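Neutral ceramidase (Pseudomonas aeruginosa, PDB 2ZWS) hydrolyses the N-acyl linkage of ceramides to give sphingosine and free fatty acid, and also runs the reverse synthesis, as a secreted zinc-dependent amidohydrolase. Local coordinates at residues V21-L29 and Y111-Q119; E30-Q40 and T209-P217. All coordinates share one frame; numbering follows the deposited sequence. Where two conformers were deposited one is given.

Contact 1: residues V21-L29 and Y111-Q119; sequences VGMMGYSSL and YNLSVLGFQ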
loop_
_atom_site.group_PDB
_atom_site.type_symbol
_atom_site.label_atom_id
_atom_site.label_comp_id
_atom_site.label_asym_id
_atom_site.label_seq_id
_atom_site.Cartn_x
_atom_site.Cartn_y
_atom_site.Cartn_z
ATOM N N VAL A 21 6.971 -13.609 -9.529
ATOM C CA VAL A 21 5.793 -13.715 -8.684
ATOM C C VAL A 21 4.687 -12.829 -9.275
ATOM O O VAL A 21 4.926 -11.653 -9.595
ATOM C CB VAL A 21 6.075 -13.292 -7.208
ATOM C CG1 VAL A 21 4.799 -13.390 -6.356
ATOM C CG2 VAL A 21 7.118 -14.197 -6.596
ATOM N N GLY A 22 3.474 -13.377 -9.397
ATOM C CA GLY A 22 2.325 -12.578 -9.824
ATOM C C GLY A 22 2.163 -11.329 -8.966
ATOM O O GLY A 22 2.280 -11.383 -7.727
ATOM N N MET A 23 1.876 -10.217 -9.628
ATOM C CA MET A 23 1.663 -8.945 -8.938
ATOM C C MET A 23 0.245 -8.796 -8.388
ATOM O O MET A 23 -0.719 -9.386 -8.948
ATOM C CB MET A 23 2.078 -7.812 -9.890
ATOM C CG MET A 23 3.609 -7.884 -10.057
ATOM S SD MET A 23 4.309 -7.034 -11.478
ATOM C CE MET A 23 4.249 -5.338 -10.937
ATOM N N MET A 24 0.113 -8.010 -7.314
ATOM C CA MET A 24 -1.149 -7.885 -6.593
ATOM C C MET A 24 -1.935 -6.641 -7.022
ATOM O O MET A 24 -1.436 -5.514 -6.910
ATOM C CB MET A 24 -0.906 -7.801 -5.072
ATOM C CG MET A 24 -2.200 -7.803 -4.223
ATOM S SD MET A 24 -3.079 -9.357 -4.437
ATOM C CE MET A 24 -4.812 -8.843 -4.439
ATOM N N GLY A 25 -3.168 -6.853 -7.485
ATOM C CA GLY A 25 -4.062 -5.742 -7.802
ATOM C C GLY A 25 -4.801 -5.935 -9.117
ATOM O O GLY A 25 -6.003 -5.660 -9.205
ATOM N N TYR A 26 -4.082 -6.369 -10.143
ATOM C CA TYR A 26 -4.681 -6.514 -11.483
ATOM C C TYR A 26 -5.245 -7.920 -11.816
ATOM O O TYR A 26 -5.819 -8.129 -12.892
ATOM C CB TYR A 26 -3.707 -6.034 -12.569
ATOM C CG TYR A 26 -3.441 -4.535 -12.530
ATOM C CD1 TYR A 26 -2.136 -4.037 -12.473
ATOM C CD2 TYR A 26 -4.510 -3.606 -12.581
ATOM C CE1 TYR A 26 -1.877 -2.643 -12.446
ATOM C CE2 TYR A 26 -4.252 -2.212 -12.552
ATOM C CZ TYR A 26 -2.945 -1.750 -12.478
ATOM O OH TYR A 26 -2.716 -0.384 -12.439
ATOM N N SER A 27 -5.078 -8.875 -10.903
ATOM C CA SER A 27 -5.635 -10.222 -11.045
ATOM C C SER A 27 -5.197 -10.902 -12.331
ATOM O O SER A 27 -5.963 -11.662 -12.946
ATOM C CB SER A 27 -7.155 -10.158 -10.965
ATOM O OG SER A 27 -7.521 -9.446 -9.802
ATOM N N SER A 28 -3.950 -10.664 -12.717
ATOM C CA SER A 28 -3.442 -11.208 -13.966
ATOM C C SER A 28 -2.475 -12.360 -13.747
ATOM O O SER A 28 -1.529 -12.236 -12.983
ATOM C CB SER A 28 -2.771 -10.117 -14.795
ATOM O OG SER A 28 -2.215 -10.669 -15.972
ATOM N N LEU A 29 -2.702 -13.471 -14.446
ATOM C CA LEU A 29 -1.721 -14.564 -14.479
ATOM C C LEU A 29 -0.471 -14.296 -15.339
ATOM O O LEU A 29 0.470 -15.098 -15.331
ATOM C CB LEU A 29 -2.382 -15.855 -14.985
ATOM C CG LEU A 29 -3.463 -16.504 -14.130
ATOM C CD1 LEU A 29 -4.157 -17.528 -14.990
ATOM C CD2 LEU A 29 -2.859 -17.165 -12.890
ATOM N N TYR A 111 -7.784 -13.541 -2.885
ATOM C CA TYR A 111 -6.801 -12.492 -3.106
ATOM C C TYR A 111 -5.450 -13.033 -3.575
ATOM O O TYR A 111 -4.608 -12.249 -4.033
ATOM C CB TYR A 111 -6.702 -11.608 -1.855
ATOM C CG TYR A 111 -8.073 -11.087 -1.449
ATOM C CD1 TYR A 111 -8.862 -10.420 -2.366
ATOM C CD2 TYR A 111 -8.558 -11.240 -0.145
ATOM C CE1 TYR A 111 -10.151 -9.970 -2.031
ATOM C CE2 TYR A 111 -9.823 -10.772 0.219
ATOM C CZ TYR A 111 -10.609 -10.136 -0.737
ATOM O OH TYR A 111 -11.834 -9.694 -0.350
ATOM N N ASN A 112 -5.283 -14.359 -3.488
ATOM C CA ASN A 112 -4.076 -15.027 -3.979
ATOM C C ASN A 112 -4.272 -15.727 -5.347
ATOM O O ASN A 112 -3.315 -16.264 -5.909
ATOM C CB ASN A 112 -3.562 -16.084 -2.987
ATOM C CG ASN A 112 -3.088 -15.522 -1.639
ATOM O OD1 ASN A 112 -3.106 -16.254 -0.628
ATOM N ND2 ASN A 112 -2.626 -14.295 -1.612
ATOM N N LEU A 113 -5.488 -15.690 -5.894
ATOM C CA LEU A 113 -5.822 -16.489 -7.079
ATOM C C LEU A 113 -4.857 -16.321 -8.250
ATOM O O LEU A 113 -4.321 -17.315 -8.765
ATOM C CB LEU A 113 -7.239 -16.148 -7.538
ATOM C CG LEU A 113 -8.389 -16.853 -6.846
ATOM C CD1 LEU A 113 -9.736 -16.308 -7.367
ATOM C CD2 LEU A 113 -8.302 -18.375 -7.041
ATOM N N SER A 114 -4.640 -15.075 -8.679
ATOM C CA SER A 114 -3.796 -14.831 -9.872
ATOM C C SER A 114 -2.300 -15.089 -9.603
ATOM O O SER A 114 -1.493 -15.200 -10.533
ATOM C CB SER A 114 -3.971 -13.403 -10.367
ATOM O OG SER A 114 -3.506 -12.517 -9.366
ATOM N N VAL A 115 -1.938 -15.134 -8.319
ATOM C CA VAL A 115 -0.550 -15.340 -7.877
ATOM C C VAL A 115 -0.241 -16.844 -7.747
ATOM O O VAL A 115 0.933 -17.235 -7.522
ATOM C CB VAL A 115 -0.307 -14.647 -6.508
ATOM C CG1 VAL A 115 1.182 -14.521 -6.227
ATOM C CG2 VAL A 115 -0.972 -13.234 -6.447
ATOM N N LEU A 116 -1.295 -17.668 -7.880
ATOM C CA LEU A 116 -1.228 -19.138 -7.759
ATOM C C LEU A 116 -1.027 -19.591 -6.307
ATOM O O LEU A 116 -0.579 -20.719 -6.064
ATOM C CB LEU A 116 -0.109 -19.729 -8.625
ATOM C CG LEU A 116 -0.061 -19.365 -10.108
ATOM C CD1 LEU A 116 1.168 -19.957 -10.776
ATOM C CD2 LEU A 116 -1.354 -19.848 -10.795
ATOM N N GLY A 117 -1.372 -18.725 -5.351
ATOM C CA GLY A 117 -1.373 -19.094 -3.940
ATOM C C GLY A 117 -0.488 -18.189 -3.081
ATOM O O GLY A 117 -0.110 -17.083 -3.481
ATOM N N PHE A 118 -0.139 -18.706 -1.904
ATOM C CA PHE A 118 0.576 -17.974 -0.875
ATOM C C PHE A 118 2.079 -17.955 -1.154
ATOM O O PHE A 118 2.678 -19.008 -1.417
ATOM C CB PHE A 118 0.325 -18.693 0.446
ATOM C CG PHE A 118 0.970 -18.046 1.614
ATOM C CD1 PHE A 118 1.991 -18.695 2.318
ATOM C CD2 PHE A 118 0.554 -16.787 2.008
ATOM C CE1 PHE A 118 2.581 -18.085 3.408
ATOM C CE2 PHE A 118 1.126 -16.172 3.089
ATOM C CZ PHE A 118 2.151 -16.809 3.795
ATOM N N GLN A 119 2.694 -16.777 -1.056
ATOM C CA GLN A 119 4.106 -16.625 -1.331
ATOM C C GLN A 119 4.795 -16.244 -0.013
ATOM O O GLN A 119 4.869 -15.072 0.373
ATOM C CB GLN A 119 4.343 -15.570 -2.422
ATOM C CG GLN A 119 3.557 -15.822 -3.730
ATOM C CD GLN A 119 3.639 -17.274 -4.248
ATOM O OE1 GLN A 119 2.597 -17.913 -4.560
ATOM N NE2 GLN A 119 4.855 -17.791 -4.364
HETATM O O HOH W 1 2.911 -16.171 -9.121
HETATM O O HOH W 2 -1.017 -11.912 -10.190
#
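V21, G22, M24, S27 and L29 lean against the frayed end of helix 109-112, whose chain keeps helical angles through 113-115 and closes in a Schellman motif: G117 N and L116 N bond back to N112 O and L113 O, with L116, at positive phi, as the C-prime residue. Segment 21-29, which carries strand 22-24, comes nearest this turn at G22 and again at L29.

Three apolar pairs form between side chains. V21 CG1 meets V115 CG1 at 3.8 Å and also touches CG of Q119. The CD2 methyls of L29 and L116 meet at 3.7 Å, their side chains crossing at about a right angle, and M24 CE lies 4.2 Å from Y111 CB.

Other contacts are made with backbone. M24, with CG anti to the backbone N (chi1 -174°) and the chain bent beyond it, brings SD to 3.3 Å from Y111 O; L29 CD2 rests on S114 O, and G22 CA comes to 4.4 Å from V115 CA. The Y111 ring leads away and meets Y445, inferred to bind substrate, edge-to-face, while its hydroxyl bonds to S447.

Water supplies the polar links. One molecule accepts from G22 N and donates to V115 O. A second lies among M23 O, S28 O and S114 OG, 2.7 Å from that hydroxyl oxygen, while S114 CB sits 3.4 Å from S27 C.

Contact 2: residues E30-Q40 and T209-P217; sequences EQKTAGIHMRQ and TNANHLISP. With MG (magnesium ion), chain C.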
loop_
_atom_site.group_PDB
_atom_site.type_symbol
_atom_site.label_atom_id
_atom_site.label_comp_id
_atom_site.label_asym_id
_atom_site.label_seq_id
_atom_site.Cartn_x
_atom_site.Cartn_y
_atom_site.Cartn_z
ATOM N N GLU A 30 -0.521 -13.195 -16.086
ATOM C CA GLU A 30 0.551 -12.773 -16.975
ATOM C C GLU A 30 1.147 -11.421 -16.572
ATOM O O GLU A 30 1.585 -10.643 -17.421
ATOM C CB GLU A 30 0.054 -12.728 -18.424
ATOM C CG GLU A 30 -0.180 -14.095 -19.063
ATOM C CD GLU A 30 -0.789 -14.004 -20.463
ATOM O OE1 GLU A 30 -1.410 -14.996 -20.900
ATOM O OE2 GLU A 30 -0.658 -12.951 -21.124
ATOM N N GLN A 31 1.157 -11.150 -15.270
ATOM C CA GLN A 31 1.853 -9.987 -14.745
ATOM C C GLN A 31 2.739 -10.393 -13.594
ATOM O O GLN A 31 2.417 -10.155 -12.421
ATOM C CB GLN A 31 0.869 -8.905 -14.305
ATOM C CG GLN A 31 1.563 -7.570 -14.104
ATOM C CD GLN A 31 0.782 -6.605 -13.245
ATOM O OE1 GLN A 31 -0.247 -6.940 -12.638
ATOM N NE2 GLN A 31 1.292 -5.378 -13.164
ATOM N N LYS A 32 3.863 -11.005 -13.936
ATOM C CA LYS A 32 4.854 -11.382 -12.924
ATOM C C LYS A 32 5.949 -10.341 -12.749
ATOM O O LYS A 32 6.325 -9.669 -13.714
ATOM C CB LYS A 32 5.443 -12.750 -13.239
ATOM C CG LYS A 32 4.384 -13.858 -13.185
ATOM C CD LYS A 32 5.020 -15.210 -12.930
ATOM C CE LYS A 32 4.038 -16.301 -13.152
ATOM N NZ LYS A 32 4.724 -17.612 -12.901
ATOM N N THR A 33 6.452 -10.201 -11.520
ATOM C CA THR A 33 7.556 -9.261 -11.306
ATOM C C THR A 33 8.740 -9.610 -12.201
ATOM O O THR A 33 9.002 -10.789 -12.511
ATOM C CB THR A 33 8.019 -9.180 -9.826
ATOM O OG1 THR A 33 8.337 -10.512 -9.381
ATOM C CG2 THR A 33 6.869 -8.650 -8.938
ATOM N N ALA A 34 9.434 -8.559 -12.612
ATOM C CA ALA A 34 10.656 -8.695 -13.418
ATOM C C ALA A 34 11.724 -7.663 -13.078
ATOM O O ALA A 34 12.591 -7.383 -13.901
ATOM C CB ALA A 34 10.299 -8.632 -14.924
ATOM N N GLY A 35 11.630 -7.077 -11.886
ATOM C CA GLY A 35 12.634 -6.123 -11.422
ATOM C C GLY A 35 12.058 -5.112 -10.466
ATOM O O GLY A 35 10.965 -5.313 -9.904
ATOM N N ILE A 36 12.815 -4.031 -10.251
ATOM C CA ILE A 36 12.386 -2.991 -9.327
ATOM C C ILE A 36 12.545 -1.649 -9.989
ATOM O O ILE A 36 13.592 -1.363 -10.566
ATOM C CB ILE A 36 13.261 -3.012 -8.040
ATOM C CG1 ILE A 36 13.041 -4.338 -7.290
ATOM C CG2 ILE A 36 13.022 -1.757 -7.164
ATOM C CD1 ILE A 36 14.002 -4.544 -6.158
ATOM N N HIS A 37 11.482 -0.842 -9.949
ATOM C CA HIS A 37 11.655 0.574 -10.236
ATOM C C HIS A 37 12.002 1.342 -8.952
ATOM O O HIS A 37 13.054 1.970 -8.861
ATOM C CB HIS A 37 10.446 1.183 -10.924
ATOM C CG HIS A 37 10.648 2.627 -11.254
ATOM N ND1 HIS A 37 9.608 3.494 -11.519
ATOM C CD2 HIS A 37 11.787 3.362 -11.356
ATOM C CE1 HIS A 37 10.098 4.698 -11.771
ATOM N NE2 HIS A 37 11.418 4.646 -11.678
ATOM N N MET A 38 11.105 1.275 -7.968
ATOM C CA MET A 38 11.385 1.803 -6.642
ATOM C C MET A 38 10.929 0.769 -5.615
ATOM O O MET A 38 10.022 -0.034 -5.887
ATOM C CB MET A 38 10.708 3.174 -6.404
ATOM C CG MET A 38 11.234 4.342 -7.280
ATOM S SD MET A 38 10.991 6.041 -6.630
ATOM C CE MET A 38 9.218 6.043 -6.344
ATOM N N ARG A 39 11.576 0.778 -4.447
ATOM C CA ARG A 39 11.225 -0.183 -3.412
ATOM C C ARG A 39 9.912 0.197 -2.718
ATOM O O ARG A 39 9.410 1.322 -2.860
ATOM C CB ARG A 39 12.351 -0.323 -2.384
ATOM C CG ARG A 39 13.522 -1.154 -2.954
ATOM C CD ARG A 39 14.561 -1.588 -1.863
ATOM N NE ARG A 39 15.512 -2.497 -2.519
ATOM C CZ ARG A 39 15.600 -3.814 -2.323
ATOM N NH1 ARG A 39 14.913 -4.429 -1.364
ATOM N NH2 ARG A 39 16.440 -4.519 -3.078
ATOM N N GLN A 40 9.382 -0.767 -1.970
ATOM C CA GLN A 40 8.194 -0.603 -1.149
ATOM C C GLN A 40 8.602 -0.419 0.309
ATOM O O GLN A 40 9.482 -1.154 0.812
ATOM C CB GLN A 40 7.345 -1.874 -1.258
ATOM C CG GLN A 40 6.879 -2.166 -2.695
ATOM C CD GLN A 40 6.225 -3.519 -2.789
ATOM O OE1 GLN A 40 5.003 -3.629 -2.700
ATOM N NE2 GLN A 40 7.009 -4.539 -2.894
ATOM N N THR A 209 0.473 0.381 -15.060
ATOM C CA THR A 209 -0.606 -0.468 -15.542
ATOM C C THR A 209 -0.275 -1.951 -15.423
ATOM O O THR A 209 0.835 -2.333 -15.008
ATOM C CB THR A 209 -0.959 -0.175 -17.024
ATOM O OG1 THR A 209 0.110 -0.668 -17.842
ATOM C CG2 THR A 209 -1.188 1.339 -17.259
ATOM N N ASN A 210 -1.238 -2.790 -15.812
ATOM C CA ASN A 210 -1.035 -4.243 -15.812
ATOM C C ASN A 210 -0.014 -4.740 -16.834
ATOM O O ASN A 210 0.307 -5.929 -16.832
ATOM C CB ASN A 210 -2.373 -5.041 -15.882
ATOM C CG ASN A 210 -3.103 -4.906 -17.214
ATOM O OD1 ASN A 210 -4.240 -5.405 -17.350
ATOM N ND2 ASN A 210 -2.492 -4.249 -18.184
ATOM N N ALA A 211 0.498 -3.831 -17.664
ATOM C CA ALA A 211 1.587 -4.139 -18.601
ATOM C C ALA A 211 2.979 -4.023 -17.974
ATOM O O ALA A 211 3.975 -4.473 -18.566
ATOM C CB ALA A 211 1.511 -3.226 -19.809
ATOM N N ASN A 212 3.034 -3.431 -16.791
ATOM C CA ASN A 212 4.306 -3.178 -16.146
ATOM C C ASN A 212 4.706 -4.356 -15.264
ATOM O O ASN A 212 3.861 -4.946 -14.581
ATOM C CB ASN A 212 4.205 -1.921 -15.286
ATOM C CG ASN A 212 5.330 -1.841 -14.269
ATOM O OD1 ASN A 212 6.490 -1.660 -14.614
ATOM N ND2 ASN A 212 4.976 -2.001 -12.999
ATOM N N HIS A 213 6.003 -4.662 -15.246
ATOM C CA HIS A 213 6.484 -5.782 -14.448
ATOM C C HIS A 213 7.474 -5.362 -13.377
ATOM O O HIS A 213 7.945 -6.206 -12.603
ATOM C CB HIS A 213 7.086 -6.838 -15.370
ATOM C CG HIS A 213 6.079 -7.495 -16.268
ATOM N ND1 HIS A 213 5.810 -7.046 -17.541
ATOM C CD2 HIS A 213 5.306 -8.589 -16.085
ATOM C CE1 HIS A 213 4.889 -7.821 -18.096
ATOM N NE2 HIS A 213 4.566 -8.763 -17.234
ATOM N N LEU A 214 7.781 -4.062 -13.304
ATOM C CA LEU A 214 8.718 -3.589 -12.284
ATOM C C LEU A 214 7.988 -3.236 -10.995
ATOM O O LEU A 214 6.925 -2.611 -11.029
ATOM C CB LEU A 214 9.445 -2.338 -12.761
ATOM C CG LEU A 214 10.286 -2.495 -14.037
ATOM C CD1 LEU A 214 11.027 -1.183 -14.301
ATOM C CD2 LEU A 214 11.265 -3.674 -13.972
ATOM N N ILE A 215 8.565 -3.632 -9.862
ATOM C CA ILE A 215 8.006 -3.249 -8.568
ATOM C C ILE A 215 8.003 -1.750 -8.446
ATOM O O ILE A 215 8.991 -1.075 -8.752
ATOM C CB ILE A 215 8.790 -3.896 -7.407
ATOM C CG1 ILE A 215 8.497 -5.393 -7.402
ATOM C CG2 ILE A 215 8.420 -3.242 -6.076
ATOM C CD1 ILE A 215 9.225 -6.196 -6.310
ATOM N N SER A 216 6.864 -1.217 -8.000
ATOM C CA SER A 216 6.762 0.225 -7.835
ATOM C C SER A 216 5.688 0.555 -6.801
ATOM O O SER A 216 4.659 -0.115 -6.734
ATOM C CB SER A 216 6.369 0.884 -9.164
ATOM O OG SER A 216 6.052 2.258 -8.981
ATOM N N PRO A 217 5.931 1.594 -6.000
ATOM C CA PRO A 217 4.923 2.100 -5.076
ATOM C C PRO A 217 3.965 3.107 -5.744
ATOM O O PRO A 217 3.126 3.706 -5.047
ATOM C CB PRO A 217 5.775 2.784 -4.010
ATOM C CG PRO A 217 6.933 3.382 -4.809
ATOM C CD PRO A 217 7.204 2.330 -5.873
HETATM MG MG MG C . 15.142 2.628 -9.048
HETATM O O HOH W 3 1.375 -8.136 -18.010
HETATM O O HOH W 4 15.801 0.201 -9.378
HETATM O O HOH W 5 6.887 3.671 -11.064
#
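I215 has more surface buried here than any other residue, its side chain lying between T33, G35 and Q40. I215 CG1 lies 3.5 Å from G35 O and touches T33 CG2, whereas I215 CG2, anti to the backbone N, turns to M38 O and Q40, the I215 and Q40 side chains crossing at about a right angle. Its backbone is bonded at both N and O: I215 N gives an almost straight bond to G35 O (178°), approaching from above the carbonyl plane, and I215 O accepts from both H37 N (2.8 Å) and M38 N (3.3 Å). These bonds set 214-215 as the parallel edge strand beside 32-36, in a mixed sheet continued by strand 584-591. Just past the pairing, H37 O binds the magnesium ion at 2.2 Å, with D579, D581, T584 and a water that also donates to I36 O completing the site.

H213, next in buried surface, lies beside T33 and A34; its carbonyl takes A34 N, and H213 CB packs on A34 CB at 3.7 Å. Q31, extended beyond CG, with CG anti to the backbone N (chi1 -165°), reaches across to donate NE2 to N212 O, in the carbonyl plane and nearly straight (N-H...O 172°). Further along, P217 CD packs 3.6 Å from M38 CB.

How the contacts relate
From the N terminus, the chain runs through 21-29 straight into 30-40, doubling back so that M23 N and V21 O pair with Q31 O and T33 N. Contact 1 is closed first, when 111-119 returns to 21-29 after 81 intervening residues. Contact 2 closes a longer loop of 168 residues with the arrival of 209-217 at 30-40. Because 111-119 falls within that second loop while 21-29 precedes it, the two loops cross. Y26 joins them as well, packing on T209 and N210. Together they connect the turn after helix 109-112, near Y445, an inferred substrate residue, to the magnesium site and strand 584-591 of the C-terminal family region.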